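Local coordinates for putative oxidoreductase (Bacteroides fragilis NCTC 9343, PDB 3EOF), which binds flavin mononucleotide and is probably an FMN-dependent oxidoreductase of the nitroreductase family, its substrate not established, at residues K239-R243 with Q244-D248; N211-T215 with L216-F220; A114-F117 with C118-E122; F84-Y87 with C88-R91. All coordinates share one frame; numbering follows the deposited sequence. Where two conformers were deposited one is given.

All four contacts are local, each between residues a few positions apart along one helix or at its end. Interaction 3 lies in the C-terminal half of helix 100-123, near the flavin: the side chain of Gln115 is about 7 Å from a bound FMN. Interactions 2 and 4 stand farther off; the side chains of Leu216 and Phe84 are about 11 and 12 Å from a bound FMN. Their centres are 51 Å apart within one chain, yet the dimer brings interaction 2 of one subunit against interaction 4 of the other, where Thr215 OG1 bonds to Arg91 O of the second subunit. Interaction 1 ends the last helix away from the flavin; its nearest atoms come within about 8 Å of interaction 4.

Interaction 1: residues K239-R243 with Q244-D248; sequences KVLRR and QGFMD
Arg242 reaches past the end of its helix to the chain terminus, where NE donates to Asp248 O over 2.9 Å in a fairly straight bond (164°). The acceptor lies near the guanidinium plane, at its edge, whereas the donor stands above the plane of the terminal carboxylate. The other terminal oxygen, Asp248 OXT, is 3.3 Å from Arg242 NE and makes this a salt bridge as well. A bend at chi3 (-46°) turns the guanidinium aside after an extended start, bringing Arg242 NH2 within 3.5 Å of CE of Met247, a selenomethionine. The Met247 side chain crosses that of Arg242 obliquely, with its CG 3.9 Å from Leu241 CB. On the buried side, Leu241 CD2 meets Phe246 CB at 3.8 Å, the two side chains crossing at about a right angle.

A Schellman motif positions these groups: Phe246 N bonds to Leu241 O at 2.8 Å, and Gly245 N to Arg242 O at 2.9 Å. Gly245, with positive phi, is its C-prime residue and turns the chain back alongside the helix. Gln244 NE2 is held by Val151 O and Leu147 O, and Arg243 NE by Gln139 OE1. Thus the end of helix 227-243 is fixed against helix 138-145 through Val240 and Gln244, and against strand 151-160 where Leu241 and Phe246 pack on Phe152.

Interaction 2: residues N211-T215 with L216-F220; sequences NQKET and LPQVF
Gln218 reaches back from the first turn of helix 216-224 and places one carbonyl oxygen before two successive backbone amides. Glu214 N meets Gln218 OE1 at 2.8 Å, nearly in line with the C=O bond, while Thr215 N approaches the same oxygen at 3.0 Å from above the carbonyl plane. The Gln218 chain runs extended beyond CG (chi2 165°), which carries the amide to these donors. Packing is close here: Thr215 OG1 lies across the chain, 3.2 Å from Gln218 CG, and bonds to Arg91 O of the second subunit. Gln218 NE2 bonds to Asn92 O of that subunit.

Toward exposed Glu214 the contact is looser: a water accepts from Gln218 NE2 at 2.9 Å and donates to Glu214 OE1. Lys213 adds an aliphatic flank, its CG 3.9 Å from Val219 CG2, and its NZ pairs with Asp222. Val219 CG1 meets Asn211 ND2 at 3.5 Å; that nitrogen donates to Phe207 O.

Loop 211-215 opens with the Schellman motif that ends helix 202-209. At its other end, Gln218 OE1 accepting from Thr215 N resembles one half of a capping box, without the reciprocal side-chain bond, at the start of helix 216-224.

Interaction 3: residues A114-F117 with C118-E122; sequences AQTF and CTLAE
Successive turns near the C-terminal end of helix 100-123 meet here in a buried contact of side chains with backbone and ring. Its polar centre is Gln115 O, which accepts both Thr119 N at 3.1 Å and Thr119 OG1 at 2.8 Å; the two donors arrive from opposite faces of the carbonyl plane. Thr119 OG1 stands beside its own backbone N (chi1 -57°), the position from which a helical threonine can reach the carbonyl four residues back, and its hydroxyl hydrogen is thereby used inside the protein.

On another side of the helix, Ala121 CB sits over one face of the Phe117 ring in a CH-pi contact, 4.2 Å from the ring centroid and 21° off the normal, displaced toward the rim. Cys118 SG approaches the same ring obliquely, 4.2 Å from Phe117 CD2. The Thr116 and Leu120 side chains lie side by side, pointing the same way, with CG2 of Thr116 4.0 Å from CD1 of Leu120.

A water accepts from Gln115 NE2 (water to NE2 3.2 Å) and donates weakly to Glu122 OE1. Gln115 OE1 is held by Tyr130 OH, and Glu122 pairs with Arg9, an FMN-binding residue, so this edge forms a second shell to the flavin site. Phe117 packs between helix 22-32 and strand 73-80, Cys118 and Ala121 cover strand 127-131, and Thr119 meets Thr119 of the second subunit across the dimer interface.

Interaction 4: residues F84-Y87 with C88-R91; sequences FCKY and CQER
Phe84 and Cys88 are brought together by complementary first torsions: the Phe84 ring swings away from its backbone N (chi1 -167°), while Cys88 SG lies beside its own N (-70°) and points back down the helix. Sulfur and ring meet in an oblique sulfur-aromatic contact, Cys88 SG 3.4 Å from Phe84 CE2 and 4.1 Å from the ring centroid. One turn on, Tyr87 and Arg91 cross, with Arg91 CG 3.6 Å from Tyr87 CE1. A bend at chi2 of Arg91 brings its guanidinium round so that Tyr87 CE1 lies over one face, ring and guanidinium planes standing 71° apart.

Arg91 NH1 donates to Glu90 O at 2.8 Å, the acceptor lying in the guanidinium plane; this helps fix the turn of the group. On the outer side, one water donates to Gln89 OE1 at 2.8 Å.

Glu90 N closes the helix on Tyr87 O at 3.0 Å, with a second, weak bond to Lys86 O. Helix 82-89 ends against the second subunit: Glu199 there takes both Tyr87 OH and Arg91 NE, Tyr195 stacks on the Tyr87 ring, and Pro217 and Thr221 of helix 216-224 pack on Tyr87 and Cys88.

Interaction 1: residues K239-R243 with Q244-D248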
loop_
_atom_site.group_PDB
_atom_site.type_symbol
_atom_site.label_atom_id
_atom_site.label_comp_id
_atom_site.label_asym_id
_atom_site.label_seq_id
_atom_site.Cartn_x
_atom_site.Cartn_y
_atom_site.Cartn_z
ATOM N N LYS A 239 -5.401 -8.083 18.275
ATOM C CA LYS A 239 -5.413 -9.475 18.641
ATOM C C LYS A 239 -4.760 -10.393 17.602
ATOM O O LYS A 239 -3.991 -11.285 17.945
ATOM C CB LYS A 239 -6.849 -9.954 18.916
ATOM C CG LYS A 239 -7.453 -9.398 20.180
ATOM C CD LYS A 239 -8.891 -9.931 20.388
ATOM C CE LYS A 239 -9.477 -9.407 21.703
ATOM N NZ LYS A 239 -10.911 -9.855 21.957
ATOM N N VAL A 240 -5.085 -10.190 16.335
ATOM C CA VAL A 240 -4.583 -11.050 15.284
ATOM C C VAL A 240 -3.119 -10.746 15.013
ATOM O O VAL A 240 -2.333 -11.675 14.761
ATOM C CB VAL A 240 -5.440 -10.959 14.007
ATOM C CG1 VAL A 240 -4.905 -11.880 12.908
ATOM C CG2 VAL A 240 -6.861 -11.341 14.337
ATOM N N LEU A 241 -2.730 -9.482 15.111
ATOM C CA LEU A 241 -1.325 -9.122 14.925
ATOM C C LEU A 241 -0.489 -9.800 16.023
ATOM O O LEU A 241 0.605 -10.311 15.767
ATOM C CB LEU A 241 -1.156 -7.614 14.986
ATOM C CG LEU A 241 -1.465 -6.779 13.751
ATOM C CD1 LEU A 241 -1.599 -5.319 14.210
ATOM C CD2 LEU A 241 -0.376 -6.940 12.731
ATOM N N ARG A 242 -1.041 -9.847 17.240
ATOM C CA ARG A 242 -0.375 -10.476 18.374
ATOM C C ARG A 242 -0.182 -11.986 18.095
ATOM O O ARG A 242 0.918 -12.547 18.200
ATOM C CB ARG A 242 -1.214 -10.241 19.641
ATOM C CG ARG A 242 -0.674 -10.903 20.919
ATOM C CD ARG A 242 -1.284 -10.291 22.227
ATOM N NE ARG A 242 -1.289 -8.810 22.196
ATOM C CZ ARG A 242 -2.382 -8.031 22.178
ATOM N NH1 ARG A 242 -3.619 -8.546 22.247
ATOM N NH2 ARG A 242 -2.231 -6.706 22.129
ATOM N N ARG A 243 -1.275 -12.607 17.669
ATOM C CA ARG A 243 -1.347 -14.031 17.401
ATOM C C ARG A 243 -0.344 -14.373 16.303
ATOM O O ARG A 243 0.278 -15.442 16.305
ATOM C CB ARG A 243 -2.789 -14.335 16.998
ATOM C CG ARG A 243 -3.359 -15.573 17.597
ATOM C CD ARG A 243 -4.756 -15.293 18.197
ATOM N NE ARG A 243 -5.781 -14.971 17.205
ATOM C CZ ARG A 243 -7.006 -14.494 17.480
ATOM N NH1 ARG A 243 -7.385 -14.208 18.729
ATOM N NH2 ARG A 243 -7.854 -14.259 16.482
ATOM N N GLN A 244 -0.157 -13.464 15.366
ATOM C CA GLN A 244 0.800 -13.693 14.258
ATOM C C GLN A 244 2.228 -13.224 14.532
ATOM O O GLN A 244 3.094 -13.218 13.621
ATOM C CB GLN A 244 0.307 -13.044 12.969
ATOM C CG GLN A 244 -0.978 -13.633 12.410
ATOM C CD GLN A 244 -0.969 -15.143 12.275
ATOM O OE1 GLN A 244 -1.422 -15.861 13.168
ATOM N NE2 GLN A 244 -0.486 -15.624 11.179
ATOM N N GLY A 245 2.465 -12.826 15.771
ATOM C CA GLY A 245 3.749 -12.393 16.246
ATOM C C GLY A 245 4.244 -11.044 15.808
ATOM O O GLY A 245 5.463 -10.801 15.838
ATOM N N PHE A 246 3.336 -10.155 15.398
ATOM C CA PHE A 246 3.759 -8.819 15.005
ATOM C C PHE A 246 3.631 -7.836 16.149
ATOM O O PHE A 246 3.794 -6.635 15.979
ATOM C CB PHE A 246 3.033 -8.342 13.764
ATOM C CG PHE A 246 3.593 -8.894 12.502
ATOM C CD1 PHE A 246 4.866 -8.512 12.076
ATOM C CD2 PHE A 246 2.845 -9.743 11.706
ATOM C CE1 PHE A 246 5.389 -8.990 10.855
ATOM C CE2 PHE A 246 3.335 -10.189 10.505
ATOM C CZ PHE A 246 4.627 -9.815 10.080
HETATM N N MSE A 247 3.344 -8.358 17.312
HETATM C CA MSE A 247 3.406 -7.613 18.539
HETATM C C MSE A 247 3.233 -8.534 19.702
HETATM O O MSE A 247 2.780 -9.672 19.544
HETATM C CB MSE A 247 2.405 -6.496 18.615
HETATM C CG MSE A 247 1.063 -6.793 18.079
HETATM SE SE MSE A 247 0.261 -5.034 17.967
HETATM C CE MSE A 247 -0.271 -4.903 19.924
ATOM N N ASP A 248 3.661 -8.061 20.865
ATOM C CA ASP A 248 3.575 -8.847 22.077
ATOM C C ASP A 248 2.177 -8.771 22.711
ATOM O O ASP A 248 1.439 -7.785 22.594
ATOM C CB ASP A 248 4.721 -8.467 23.033
ATOM C CG ASP A 248 6.038 -9.167 22.666
ATOM O OD1 ASP A 248 6.037 -9.989 21.709
ATOM O OD2 ASP A 248 7.062 -8.926 23.345
ATOM O OXT ASP A 248 1.720 -9.747 23.314
#

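Interaction 2: residues N211-T215 with L216-F220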
loop_
_atom_site.group_PDB
_atom_site.type_symbol
_atom_site.label_atom_id
_atom_site.label_comp_id
_atom_site.label_asym_id
_atom_site.label_seq_id
_atom_site.Cartn_x
_atom_site.Cartn_y
_atom_site.Cartn_z
ATOM N N ASN A 211 -30.827 3.611 1.884
ATOM C CA ASN A 211 -30.272 3.399 3.212
ATOM C C ASN A 211 -30.990 4.177 4.316
ATOM O O ASN A 211 -30.583 4.126 5.459
ATOM C CB ASN A 211 -28.769 3.655 3.192
ATOM C CG ASN A 211 -27.997 2.464 2.693
ATOM O OD1 ASN A 211 -27.940 1.443 3.379
ATOM N ND2 ASN A 211 -27.376 2.585 1.517
ATOM N N GLN A 212 -32.086 4.846 3.959
ATOM C CA GLN A 212 -32.924 5.604 4.879
ATOM C C GLN A 212 -32.203 6.772 5.539
ATOM O O GLN A 212 -32.528 7.147 6.661
ATOM C CB GLN A 212 -33.484 4.696 5.990
ATOM C CG GLN A 212 -34.115 3.375 5.554
ATOM C CD GLN A 212 -35.349 3.574 4.717
ATOM O OE1 GLN A 212 -35.283 4.083 3.591
ATOM N NE2 GLN A 212 -36.493 3.147 5.252
ATOM N N LYS A 213 -31.265 7.378 4.827
ATOM C CA LYS A 213 -30.456 8.469 5.381
ATOM C C LYS A 213 -30.816 9.751 4.685
ATOM O O LYS A 213 -31.561 9.734 3.714
ATOM C CB LYS A 213 -28.952 8.166 5.218
ATOM C CG LYS A 213 -28.487 6.907 5.958
ATOM C CD LYS A 213 -28.802 6.985 7.467
ATOM C CE LYS A 213 -28.536 5.664 8.186
ATOM N NZ LYS A 213 -28.843 5.857 9.625
ATOM N N GLU A 214 -30.298 10.860 5.193
ATOM C CA GLU A 214 -30.566 12.167 4.618
ATOM C C GLU A 214 -29.373 12.635 3.820
ATOM O O GLU A 214 -29.524 13.292 2.798
ATOM C CB GLU A 214 -30.981 13.136 5.739
ATOM C CG GLU A 214 -32.367 12.704 6.309
ATOM C CD GLU A 214 -32.878 13.459 7.550
ATOM O OE1 GLU A 214 -32.140 14.282 8.153
ATOM O OE2 GLU A 214 -34.043 13.185 7.945
ATOM N N THR A 215 -28.175 12.250 4.246
ATOM C CA THR A 215 -26.946 12.658 3.557
ATOM C C THR A 215 -26.044 11.465 3.246
ATOM O O THR A 215 -26.124 10.391 3.867
ATOM C CB THR A 215 -26.170 13.669 4.405
ATOM O OG1 THR A 215 -25.576 12.997 5.496
ATOM C CG2 THR A 215 -27.086 14.761 4.952
ATOM N N LEU A 216 -25.171 11.666 2.276
ATOM C CA LEU A 216 -24.270 10.626 1.845
ATOM C C LEU A 216 -23.334 10.116 2.981
ATOM O O LEU A 216 -23.273 8.919 3.224
ATOM C CB LEU A 216 -23.515 11.077 0.580
ATOM C CG LEU A 216 -22.581 10.046 -0.039
ATOM C CD1 LEU A 216 -23.406 8.799 -0.396
ATOM C CD2 LEU A 216 -21.883 10.642 -1.241
ATOM N N PRO A 217 -22.630 11.019 3.696
ATOM C CA PRO A 217 -21.799 10.578 4.802
ATOM C C PRO A 217 -22.506 9.745 5.852
ATOM O O PRO A 217 -21.877 8.916 6.471
ATOM C CB PRO A 217 -21.325 11.901 5.421
ATOM C CG PRO A 217 -21.291 12.814 4.310
ATOM C CD PRO A 217 -22.517 12.476 3.517
ATOM N N GLN A 218 -23.795 9.956 6.072
ATOM C CA GLN A 218 -24.522 9.149 7.039
ATOM C C GLN A 218 -24.550 7.684 6.623
ATOM O O GLN A 218 -24.573 6.811 7.483
ATOM C CB GLN A 218 -25.940 9.645 7.228
ATOM C CG GLN A 218 -26.021 10.958 7.981
ATOM C CD GLN A 218 -27.354 11.630 7.859
ATOM O OE1 GLN A 218 -28.216 11.198 7.104
ATOM N NE2 GLN A 218 -27.544 12.692 8.609
ATOM N N VAL A 219 -24.540 7.408 5.315
ATOM C CA VAL A 219 -24.568 6.019 4.876
ATOM C C VAL A 219 -23.248 5.387 5.309
ATOM O O VAL A 219 -23.197 4.250 5.772
ATOM C CB VAL A 219 -24.765 5.893 3.376
ATOM C CG1 VAL A 219 -24.758 4.410 2.969
ATOM C CG2 VAL A 219 -26.086 6.587 2.957
ATOM N N PHE A 220 -22.169 6.131 5.160
ATOM C CA PHE A 220 -20.881 5.619 5.574
ATOM C C PHE A 220 -20.688 5.450 7.069
ATOM O O PHE A 220 -20.158 4.437 7.510
ATOM C CB PHE A 220 -19.787 6.496 5.003
ATOM C CG PHE A 220 -19.658 6.364 3.531
ATOM C CD1 PHE A 220 -18.870 5.379 2.988
ATOM C CD2 PHE A 220 -20.335 7.200 2.687
ATOM C CE1 PHE A 220 -18.783 5.224 1.652
ATOM C CE2 PHE A 220 -20.214 7.057 1.329
ATOM C CZ PHE A 220 -19.450 6.072 0.817
HETATM O O HOH W 1 -29.717 14.577 8.693
#

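Interaction 3: residues A114-F117 with C118-E122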
loop_
_atom_site.group_PDB
_atom_site.type_symbol
_atom_site.label_atom_id
_atom_site.label_comp_id
_atom_site.label_asym_id
_atom_site.label_seq_id
_atom_site.Cartn_x
_atom_site.Cartn_y
_atom_site.Cartn_z
ATOM N N ALA A 114 0.646 -5.470 -4.727
ATOM C CA ALA A 114 -0.733 -5.690 -5.066
ATOM C C ALA A 114 -1.247 -4.732 -6.059
ATOM O O ALA A 114 -1.933 -5.124 -7.013
ATOM C CB ALA A 114 -1.621 -5.686 -3.798
ATOM N N GLN A 115 -0.933 -3.464 -5.850
ATOM C CA GLN A 115 -1.349 -2.425 -6.783
ATOM C C GLN A 115 -0.531 -2.433 -8.073
ATOM O O GLN A 115 -1.061 -2.085 -9.108
ATOM C CB GLN A 115 -1.293 -1.069 -6.119
ATOM C CG GLN A 115 -1.823 0.060 -6.963
ATOM C CD GLN A 115 -3.250 -0.146 -7.462
ATOM O OE1 GLN A 115 -4.115 -0.710 -6.793
ATOM N NE2 GLN A 115 -3.496 0.358 -8.631
ATOM N N THR A 116 0.727 -2.855 -8.044
ATOM C CA THR A 116 1.503 -2.972 -9.295
ATOM C C THR A 116 0.834 -4.081 -10.088
ATOM O O THR A 116 0.543 -3.926 -11.261
ATOM C CB THR A 116 3.011 -3.223 -9.073
ATOM O OG1 THR A 116 3.555 -2.184 -8.247
ATOM C CG2 THR A 116 3.748 -3.216 -10.391
ATOM N N PHE A 117 0.527 -5.183 -9.424
ATOM C CA PHE A 117 -0.180 -6.285 -10.069
ATOM C C PHE A 117 -1.500 -5.840 -10.674
ATOM O O PHE A 117 -1.730 -6.097 -11.847
ATOM C CB PHE A 117 -0.454 -7.438 -9.093
ATOM C CG PHE A 117 -1.374 -8.461 -9.657
ATOM C CD1 PHE A 117 -0.907 -9.418 -10.540
ATOM C CD2 PHE A 117 -2.740 -8.429 -9.351
ATOM C CE1 PHE A 117 -1.798 -10.330 -11.121
ATOM C CE2 PHE A 117 -3.621 -9.317 -9.929
ATOM C CZ PHE A 117 -3.161 -10.272 -10.801
ATOM N N CYS A 118 -2.368 -5.209 -9.868
ATOM C CA CYS A 118 -3.681 -4.737 -10.356
ATOM C C CYS A 118 -3.572 -3.864 -11.608
ATOM O O CYS A 118 -4.345 -4.004 -12.525
ATOM C CB CYS A 118 -4.447 -4.021 -9.282
ATOM S SG CYS A 118 -5.038 -5.168 -8.045
ATOM N N THR A 119 -2.606 -2.968 -11.625
ATOM C CA THR A 119 -2.325 -2.117 -12.776
ATOM C C THR A 119 -1.866 -2.886 -14.014
ATOM O O THR A 119 -2.248 -2.577 -15.165
ATOM C CB THR A 119 -1.244 -1.111 -12.380
ATOM O OG1 THR A 119 -1.706 -0.373 -11.239
ATOM C CG2 THR A 119 -0.936 -0.173 -13.493
ATOM N N LEU A 120 -1.013 -3.869 -13.792
ATOM C CA LEU A 120 -0.514 -4.724 -14.865
ATOM C C LEU A 120 -1.638 -5.625 -15.372
ATOM O O LEU A 120 -1.779 -5.820 -16.561
ATOM C CB LEU A 120 0.688 -5.541 -14.403
ATOM C CG LEU A 120 1.981 -4.737 -14.212
ATOM C CD1 LEU A 120 3.003 -5.596 -13.507
ATOM C CD2 LEU A 120 2.573 -4.210 -15.504
ATOM N N ALA A 121 -2.436 -6.152 -14.453
ATOM C CA ALA A 121 -3.562 -6.999 -14.773
ATOM C C ALA A 121 -4.558 -6.233 -15.636
ATOM O O ALA A 121 -4.960 -6.671 -16.704
ATOM C CB ALA A 121 -4.210 -7.525 -13.461
ATOM N N GLU A 122 -4.912 -5.038 -15.211
ATOM C CA GLU A 122 -5.814 -4.202 -16.009
ATOM C C GLU A 122 -5.239 -3.845 -17.369
ATOM O O GLU A 122 -5.958 -3.829 -18.358
ATOM C CB GLU A 122 -6.230 -2.979 -15.229
ATOM C CG GLU A 122 -7.148 -3.334 -14.054
ATOM C CD GLU A 122 -7.497 -2.121 -13.181
ATOM O OE1 GLU A 122 -6.828 -1.081 -13.295
ATOM O OE2 GLU A 122 -8.430 -2.212 -12.378
HETATM O O HOH W 2 -5.720 -1.186 -10.394
#

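Interaction 4: residues F84-Y87 with C88-R91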
loop_
_atom_site.group_PDB
_atom_site.type_symbol
_atom_site.label_atom_id
_atom_site.label_comp_id
_atom_site.label_asym_id
_atom_site.label_seq_id
_atom_site.Cartn_x
_atom_site.Cartn_y
_atom_site.Cartn_z
ATOM N N PHE A 84 11.914 -14.039 5.409
ATOM C CA PHE A 84 13.173 -13.391 5.779
ATOM C C PHE A 84 13.729 -13.900 7.115
ATOM O O PHE A 84 14.910 -14.107 7.237
ATOM C CB PHE A 84 13.046 -11.864 5.846
ATOM C CG PHE A 84 14.370 -11.186 5.914
ATOM C CD1 PHE A 84 15.200 -11.196 4.805
ATOM C CD2 PHE A 84 14.813 -10.604 7.096
ATOM C CE1 PHE A 84 16.469 -10.609 4.835
ATOM C CE2 PHE A 84 16.058 -10.009 7.150
ATOM C CZ PHE A 84 16.903 -10.022 6.015
ATOM N N CYS A 85 12.889 -14.105 8.138
ATOM C CA CYS A 85 13.413 -14.585 9.396
ATOM C C CYS A 85 13.943 -15.969 9.297
ATOM O O CYS A 85 14.878 -16.293 10.018
ATOM C CB CYS A 85 12.379 -14.520 10.517
ATOM S SG CYS A 85 11.970 -12.815 10.861
ATOM N N LYS A 86 13.342 -16.806 8.447
ATOM C CA LYS A 86 13.810 -18.169 8.266
ATOM C C LYS A 86 15.183 -18.068 7.601
ATOM O O LYS A 86 16.090 -18.775 7.940
ATOM C CB LYS A 86 12.777 -19.037 7.510
ATOM C CG LYS A 86 11.773 -19.778 8.451
ATOM C CD LYS A 86 10.699 -20.617 7.686
ATOM C CE LYS A 86 10.426 -21.948 8.343
ATOM N NZ LYS A 86 10.171 -21.912 9.797
ATOM N N TYR A 87 15.328 -17.136 6.675
ATOM C CA TYR A 87 16.618 -16.879 6.022
ATOM C C TYR A 87 17.660 -16.467 7.082
ATOM O O TYR A 87 18.766 -16.966 7.084
ATOM C CB TYR A 87 16.439 -15.791 4.975
ATOM C CG TYR A 87 17.694 -15.373 4.209
ATOM C CD1 TYR A 87 18.639 -16.298 3.822
ATOM C CD2 TYR A 87 17.870 -14.044 3.807
ATOM C CE1 TYR A 87 19.782 -15.907 3.089
ATOM C CE2 TYR A 87 19.028 -13.644 3.075
ATOM C CZ TYR A 87 19.959 -14.579 2.712
ATOM O OH TYR A 87 21.110 -14.220 1.974
ATOM N N CYS A 88 17.262 -15.590 8.014
ATOM C CA CYS A 88 18.140 -15.146 9.115
ATOM C C CYS A 88 18.602 -16.353 9.928
ATOM O O CYS A 88 19.788 -16.546 10.167
ATOM C CB CYS A 88 17.413 -14.136 10.019
ATOM S SG CYS A 88 17.120 -12.516 9.260
ATOM N N GLN A 89 17.643 -17.176 10.335
ATOM C CA GLN A 89 17.910 -18.382 11.118
ATOM C C GLN A 89 18.859 -19.343 10.427
ATOM O O GLN A 89 19.515 -20.145 11.083
ATOM C CB GLN A 89 16.580 -19.044 11.462
ATOM C CG GLN A 89 15.788 -18.129 12.446
ATOM C CD GLN A 89 14.288 -18.392 12.558
ATOM O OE1 GLN A 89 13.676 -19.135 11.764
ATOM N NE2 GLN A 89 13.676 -17.732 13.543
ATOM N N GLU A 90 18.978 -19.227 9.107
ATOM C CA GLU A 90 19.867 -20.101 8.338
ATOM C C GLU A 90 21.184 -19.434 8.002
ATOM O O GLU A 90 22.027 -20.052 7.344
ATOM C CB GLU A 90 19.180 -20.602 7.063
ATOM C CG GLU A 90 17.945 -21.460 7.299
ATOM C CD GLU A 90 18.213 -22.698 8.147
ATOM O OE1 GLU A 90 19.273 -23.352 7.986
ATOM O OE2 GLU A 90 17.349 -22.978 9.009
ATOM N N ARG A 91 21.359 -18.189 8.453
ATOM C CA ARG A 91 22.565 -17.421 8.208
ATOM C C ARG A 91 23.122 -16.762 9.482
ATOM O O ARG A 91 23.727 -15.694 9.442
ATOM C CB ARG A 91 22.255 -16.376 7.160
ATOM C CG ARG A 91 21.918 -16.964 5.841
ATOM C CD ARG A 91 23.089 -17.649 5.232
ATOM N NE ARG A 91 22.785 -18.122 3.894
ATOM C CZ ARG A 91 22.206 -19.285 3.605
ATOM N NH1 ARG A 91 21.871 -20.127 4.569
ATOM N NH2 ARG A 91 21.981 -19.596 2.320
HETATM O O HOH W 3 10.941 -19.200 11.480
#